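Local coordinates for enoyl-CoA hydratase/isomerase (Mycobacterium abscessus, PDB 3QXZ), which probably catalyses the hydration or double-bond isomerisation of enoyl-CoA thioesters, as a crotonase-like member of the enoyl-CoA hydratase/isomerase family, at residues A[124-129]-A[184-189]; A[203-208]-A[259-264]. One frame throughout, in Å; residues are numbered along the deposited sequence.

Contact 1: A[124-129]-A[184-189]; sequences ILAEEG and LPAGKV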
loop_
_atom_site.group_PDB
_atom_site.type_symbol
_atom_site.label_atom_id
_atom_site.label_comp_id
_atom_site.label_asym_id
_atom_site.label_seq_id
_atom_site.Cartn_x
_atom_site.Cartn_y
_atom_site.Cartn_z
ATOM N N ILE A 124 -12.796 -7.427 10.010
ATOM C CA ILE A 124 -12.361 -8.345 11.061
ATOM C C ILE A 124 -12.703 -9.732 10.545
ATOM O O ILE A 124 -13.870 -9.990 10.186
ATOM C CB ILE A 124 -13.082 -8.048 12.390
ATOM C CG1 ILE A 124 -12.772 -6.611 12.852
ATOM C CG2 ILE A 124 -12.659 -9.074 13.474
ATOM C CD1 ILE A 124 -13.566 -6.214 14.118
ATOM N N LEU A 125 -11.692 -10.607 10.472
ATOM C CA LEU A 125 -11.862 -11.953 9.887
ATOM C C LEU A 125 -11.754 -13.076 10.911
ATOM O O LEU A 125 -10.950 -13.019 11.840
ATOM C CB LEU A 125 -10.853 -12.198 8.740
ATOM C CG LEU A 125 -11.272 -11.803 7.322
ATOM C CD1 LEU A 125 -11.567 -10.311 7.187
ATOM C CD2 LEU A 125 -10.167 -12.205 6.319
ATOM N N ALA A 126 -12.554 -14.105 10.679
ATOM C CA ALA A 126 -12.541 -15.328 11.488
ATOM C C ALA A 126 -11.304 -16.162 11.156
ATOM O O ALA A 126 -11.058 -16.487 9.984
ATOM C CB ALA A 126 -13.789 -16.129 11.201
ATOM N N GLU A 127 -10.573 -16.580 12.195
ATOM C CA GLU A 127 -9.401 -17.447 12.004
ATOM C C GLU A 127 -9.701 -18.771 11.292
ATOM O O GLU A 127 -8.852 -19.300 10.563
ATOM C CB GLU A 127 -8.695 -17.684 13.349
ATOM C CG GLU A 127 -7.934 -16.442 13.810
ATOM C CD GLU A 127 -7.604 -16.451 15.302
ATOM O OE1 GLU A 127 -7.878 -17.462 15.982
ATOM O OE2 GLU A 127 -7.068 -15.434 15.792
ATOM N N GLU A 128 -10.909 -19.283 11.486
ATOM C CA GLU A 128 -11.308 -20.590 10.929
ATOM C C GLU A 128 -11.803 -20.520 9.486
ATOM O O GLU A 128 -12.065 -21.556 8.867
ATOM C CB GLU A 128 -12.382 -21.241 11.815
ATOM C CG GLU A 128 -11.968 -21.489 13.271
ATOM C CD GLU A 128 -12.306 -20.334 14.215
ATOM O OE1 GLU A 128 -12.499 -19.178 13.761
ATOM O OE2 GLU A 128 -12.377 -20.579 15.441
ATOM N N GLY A 129 -11.932 -19.301 8.941
ATOM C CA GLY A 129 -12.551 -19.140 7.619
ATOM C C GLY A 129 -11.648 -19.487 6.441
ATOM O O GLY A 129 -10.426 -19.360 6.528
ATOM N N LEU A 184 -9.768 -13.010 14.591
ATOM C CA LEU A 184 -10.255 -13.544 15.869
ATOM C C LEU A 184 -10.921 -14.875 15.631
ATOM O O LEU A 184 -11.305 -15.191 14.508
ATOM C CB LEU A 184 -11.298 -12.596 16.483
ATOM C CG LEU A 184 -10.777 -11.278 17.037
ATOM C CD1 LEU A 184 -11.935 -10.343 17.330
ATOM C CD2 LEU A 184 -9.932 -11.519 18.296
ATOM N N PRO A 185 -11.100 -15.664 16.703
ATOM C CA PRO A 185 -11.949 -16.836 16.563
ATOM C C PRO A 185 -13.315 -16.405 16.039
ATOM O O PRO A 185 -13.815 -15.325 16.403
ATOM C CB PRO A 185 -12.065 -17.356 18.000
ATOM C CG PRO A 185 -10.791 -16.914 18.636
ATOM C CD PRO A 185 -10.540 -15.537 18.063
ATOM N N ALA A 186 -13.905 -17.223 15.179
ATOM C CA ALA A 186 -15.171 -16.895 14.510
ATOM C C ALA A 186 -16.252 -16.341 15.429
ATOM O O ALA A 186 -16.917 -15.355 15.097
ATOM C CB ALA A 186 -15.705 -18.103 13.765
ATOM N N GLY A 187 -16.428 -16.984 16.579
ATOM C CA GLY A 187 -17.479 -16.586 17.525
ATOM C C GLY A 187 -17.292 -15.243 18.215
ATOM O O GLY A 187 -18.203 -14.758 18.898
ATOM N N LYS A 188 -16.113 -14.652 18.038
ATOM C CA LYS A 188 -15.748 -13.374 18.640
ATOM C C LYS A 188 -15.800 -12.221 17.613
ATOM O O LYS A 188 -15.779 -11.052 17.984
ATOM C CB LYS A 188 -14.335 -13.456 19.240
ATOM C CG LYS A 188 -14.174 -14.469 20.405
ATOM C CD LYS A 188 -14.986 -14.041 21.627
ATOM C CE LYS A 188 -14.895 -15.058 22.765
ATOM N NZ LYS A 188 -15.796 -14.664 23.890
ATOM N N VAL A 189 -15.899 -12.554 16.333
ATOM C CA VAL A 189 -15.776 -11.534 15.266
ATOM C C VAL A 189 -16.885 -10.474 15.296
ATOM O O VAL A 189 -16.589 -9.262 15.298
ATOM C CB VAL A 189 -15.727 -12.213 13.880
ATOM C CG1 VAL A 189 -15.850 -11.177 12.756
ATOM C CG2 VAL A 189 -14.412 -12.999 13.707
#
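Leu-184, Ile-124 and Val-189 bury the largest areas in this contact, and they meet beside a short parallel pairing of strands 122-126 and 182-184. Leu-184 holds that pairing with both of its backbone polar atoms. Its N donates to Leu-125 O at 3.0 Å, and its O accepts Glu-127 N at 2.8 Å, with the donor 36° out of the carbonyl plane. Ala-126, the bridge partner of Leu-184, adds a CA-H...O contact to the same oxygen.

In Ile-124, CG2 is anti to the backbone N (CG1 at chi1 -60°), and this is the methyl that meets both apolar partners, 4.1 Å from Leu-184 CD1 and 3.9 Å from Val-189 CG1. The Ile-124 and Val-189 side chains slide past each other in opposite directions. The two methyls of Val-189 lie along the strand backbone, CG1 3.5 Å from Ile-124 O and CG2 against the N and CA of Ala-126. Ala-126 CB, in turn, rests on Ala-186. Ala-192 and Ala-193 of helix 186-203 also touch Ile-124.

At the exposed end, the Glu-128 chain is bent at chi2. Its OE1 accepts Ala-186 N at 2.8 Å on the syn side of the carboxylate, 18° out of its plane, while Glu-127 lies alongside Pro-185.

The chemistry therefore changes along the contact, from largely buried methyl packing through paired backbone bonds to a carboxylate on a backbone N-H close to the N-terminal end of the helix that runs on to residue 203, a setting that may favour the negative charge.

Contact 2: A[203-208]-A[259-264]; sequences NVAPES and PRWAGQ. With EDO (1,2-ethanediol), chain H.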
loop_
_atom_site.group_PDB
_atom_site.type_symbol
_atom_site.label_atom_id
_atom_site.label_comp_id
_atom_site.label_asym_id
_atom_site.label_seq_id
_atom_site.Cartn_x
_atom_site.Cartn_y
_atom_site.Cartn_z
ATOM N N ASN A 203 -18.489 8.000 20.411
ATOM C CA ASN A 203 -17.343 8.863 20.674
ATOM C C ASN A 203 -16.733 9.577 19.492
ATOM O O ASN A 203 -15.812 10.377 19.683
ATOM C CB ASN A 203 -16.261 8.076 21.406
ATOM C CG ASN A 203 -16.730 7.626 22.764
ATOM O OD1 ASN A 203 -17.197 8.437 23.563
ATOM N ND2 ASN A 203 -16.656 6.341 23.012
ATOM N N VAL A 204 -17.259 9.325 18.292
ATOM C CA VAL A 204 -16.748 9.987 17.082
ATOM C C VAL A 204 -17.840 10.904 16.536
ATOM O O VAL A 204 -18.995 10.494 16.392
ATOM C CB VAL A 204 -16.323 8.942 16.029
ATOM C CG1 VAL A 204 -16.008 9.607 14.671
ATOM C CG2 VAL A 204 -15.130 8.115 16.549
ATOM N N ALA A 205 -17.498 12.157 16.256
ATOM C CA ALA A 205 -18.517 13.119 15.803
ATOM C C ALA A 205 -19.074 12.698 14.434
ATOM O O ALA A 205 -18.313 12.235 13.575
ATOM C CB ALA A 205 -17.945 14.527 15.733
ATOM N N PRO A 206 -20.391 12.856 14.206
ATOM C CA PRO A 206 -20.979 12.376 12.932
ATOM C C PRO A 206 -20.375 13.029 11.696
ATOM O O PRO A 206 -20.016 12.329 10.736
ATOM C CB PRO A 206 -22.479 12.711 13.059
ATOM C CG PRO A 206 -22.643 13.443 14.352
ATOM C CD PRO A 206 -21.405 13.339 15.167
ATOM N N GLU A 207 -20.232 14.352 11.699
ATOM C CA GLU A 207 -19.689 15.029 10.525
ATOM C C GLU A 207 -18.191 14.754 10.376
ATOM O O GLU A 207 -17.667 14.696 9.257
ATOM C CB GLU A 207 -20.006 16.536 10.546
ATOM C CG GLU A 207 -19.806 17.221 9.198
ATOM C CD GLU A 207 -20.772 16.791 8.097
ATOM O OE1 GLU A 207 -21.768 16.070 8.355
ATOM O OE2 GLU A 207 -20.523 17.197 6.952
ATOM N N SER A 208 -17.476 14.614 11.493
ATOM C CA SER A 208 -16.056 14.241 11.447
ATOM C C SER A 208 -15.872 12.902 10.710
ATOM O O SER A 208 -15.017 12.784 9.811
ATOM C CB SER A 208 -15.515 14.116 12.873
ATOM O OG SER A 208 -15.468 15.382 13.507
ATOM N N PRO A 259 -19.676 12.802 24.905
ATOM C CA PRO A 259 -20.013 13.960 24.089
ATOM C C PRO A 259 -21.477 13.918 23.630
ATOM O O PRO A 259 -22.018 12.835 23.408
ATOM C CB PRO A 259 -19.041 13.845 22.905
ATOM C CG PRO A 259 -18.720 12.380 22.803
ATOM C CD PRO A 259 -18.734 11.879 24.234
ATOM N N ARG A 260 -22.094 15.091 23.531
ATOM C CA ARG A 260 -23.467 15.229 23.051
ATOM C C ARG A 260 -23.414 15.797 21.650
ATOM O O ARG A 260 -23.527 16.997 21.451
ATOM C CB ARG A 260 -24.267 16.148 23.995
ATOM C CG ARG A 260 -24.282 15.667 25.416
ATOM C CD ARG A 260 -25.122 16.572 26.302
ATOM N NE ARG A 260 -25.154 16.059 27.664
ATOM C CZ ARG A 260 -26.137 16.295 28.536
ATOM N NH1 ARG A 260 -27.189 17.041 28.196
ATOM N NH2 ARG A 260 -26.070 15.771 29.751
ATOM N N TRP A 261 -23.205 14.924 20.668
ATOM C CA TRP A 261 -23.037 15.403 19.302
ATOM C C TRP A 261 -24.344 15.923 18.701
ATOM O O TRP A 261 -25.406 15.303 18.880
ATOM C CB TRP A 261 -22.483 14.295 18.407
ATOM C CG TRP A 261 -21.225 13.626 18.837
ATOM C CD1 TRP A 261 -21.075 12.290 19.046
ATOM C CD2 TRP A 261 -19.932 14.219 19.053
ATOM N NE1 TRP A 261 -19.772 12.001 19.383
ATOM C CE2 TRP A 261 -19.040 13.162 19.386
ATOM C CE3 TRP A 261 -19.440 15.536 19.011
ATOM C CZ2 TRP A 261 -17.685 13.385 19.659
ATOM C CZ3 TRP A 261 -18.088 15.763 19.299
ATOM C CH2 TRP A 261 -17.232 14.689 19.617
ATOM N N ALA A 262 -24.244 17.032 17.976
ATOM C CA ALA A 262 -25.407 17.598 17.272
ATOM C C ALA A 262 -25.388 17.289 15.783
ATOM O O ALA A 262 -26.443 17.287 15.139
ATOM C CB ALA A 262 -25.464 19.099 17.474
ATOM N N GLY A 263 -24.199 17.045 15.222
ATOM C CA GLY A 263 -24.039 16.931 13.767
ATOM C C GLY A 263 -24.326 18.260 13.092
ATOM O O GLY A 263 -24.490 19.289 13.767
ATOM N N GLN A 264 -24.402 18.252 11.763
ATOM C CA GLN A 264 -24.811 19.456 11.034
ATOM C C GLN A 264 -25.579 19.154 9.754
ATOM O O GLN A 264 -25.508 18.043 9.239
ATOM C CB GLN A 264 -23.618 20.379 10.756
ATOM C CG GLN A 264 -22.415 19.728 10.084
ATOM C CD GLN A 264 -21.305 20.732 9.851
ATOM O OE1 GLN A 264 -20.216 20.642 10.451
ATOM N NE2 GLN A 264 -21.580 21.720 9.001
HETATM C C1 EDO H . -21.944 9.698 8.998
HETATM O O1 EDO H . -20.689 9.620 9.677
HETATM C C2 EDO H . -22.911 8.837 9.792
HETATM O O2 EDO H . -23.233 9.459 11.061
HETATM O O HOH W 1 -23.445 15.738 10.681
HETATM O O HOH W 2 -23.814 17.062 7.009
#
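The junction between helices 186-203 and 206-222 is covered here by the C-terminal tail, and Trp-261 of the tail is laid against the linking residues. The two segments run in nearly the same direction, 11° apart end to end. Ala-205, the N-cap residue of helix 206-222, sits over one face of the indole: its CB is 3.7 Å from the centroid of the six-membered ring and 8° off the normal, a CH-pi contact. Pro-259 CB lies over the opposite face, offset toward the rim, so the ring is sandwiched between the linker and its own chain. At the ring edge, Asn-203 O approaches CZ2 to 3.5 Å. Trp-261 NE1 makes a weak hydrogen bond to Thr-202 O.

Pro-206 continues the packing down the tail. Its CD touches Trp-261 CB at 3.5 Å, the two side chains crossing obliquely, and its CG lies 3.8 Å from the bare CA of Gly-263, whose phi is positive.

Further along, direct carbon contact is joined by two water bridges. CG of Glu-207, anti to its backbone N (chi1 -164°), lies 3.7 Å from Gln-264 CG. Glu-207 OE1 accepts from one water at 2.9 Å, which also accepts Gln-264 N, and from a second at 2.6 Å, which also donates to Gln-264 O. The other oxygen, OE2, forms a salt bridge with Arg-239 of helix 226-241. A second subunit also borders the junction: its Leu-164 packs on Val-204 and its Val-140 O is hydrogen-bonded to Ser-208 OG. C-terminal helices packed against a neighbouring subunit are as in crotonase-fold trimers; in this chain the tail lies along their junction.

In the fold
Helix 186-203 connects the two contacts: its first turn belongs to contact 1 and its last residue, Asn-203, to contact 2. They lie in series along the chain, with centres 31 Å apart and nearest atoms about 15 Å apart, so they do not touch. Contact 1 joins the N-terminal end of the helix to the edge of the six-stranded sheet, whereas contact 2 joins its far end to the C-terminal tail and borders a second subunit, which does not touch the segments of contact 1. The Pro-206 side chain in contact 2 is about 8 Å from a bound potassium ion. Pro-206 O also accepts a hydrogen bond from an ethanediol, probably from the crystallisation liquor.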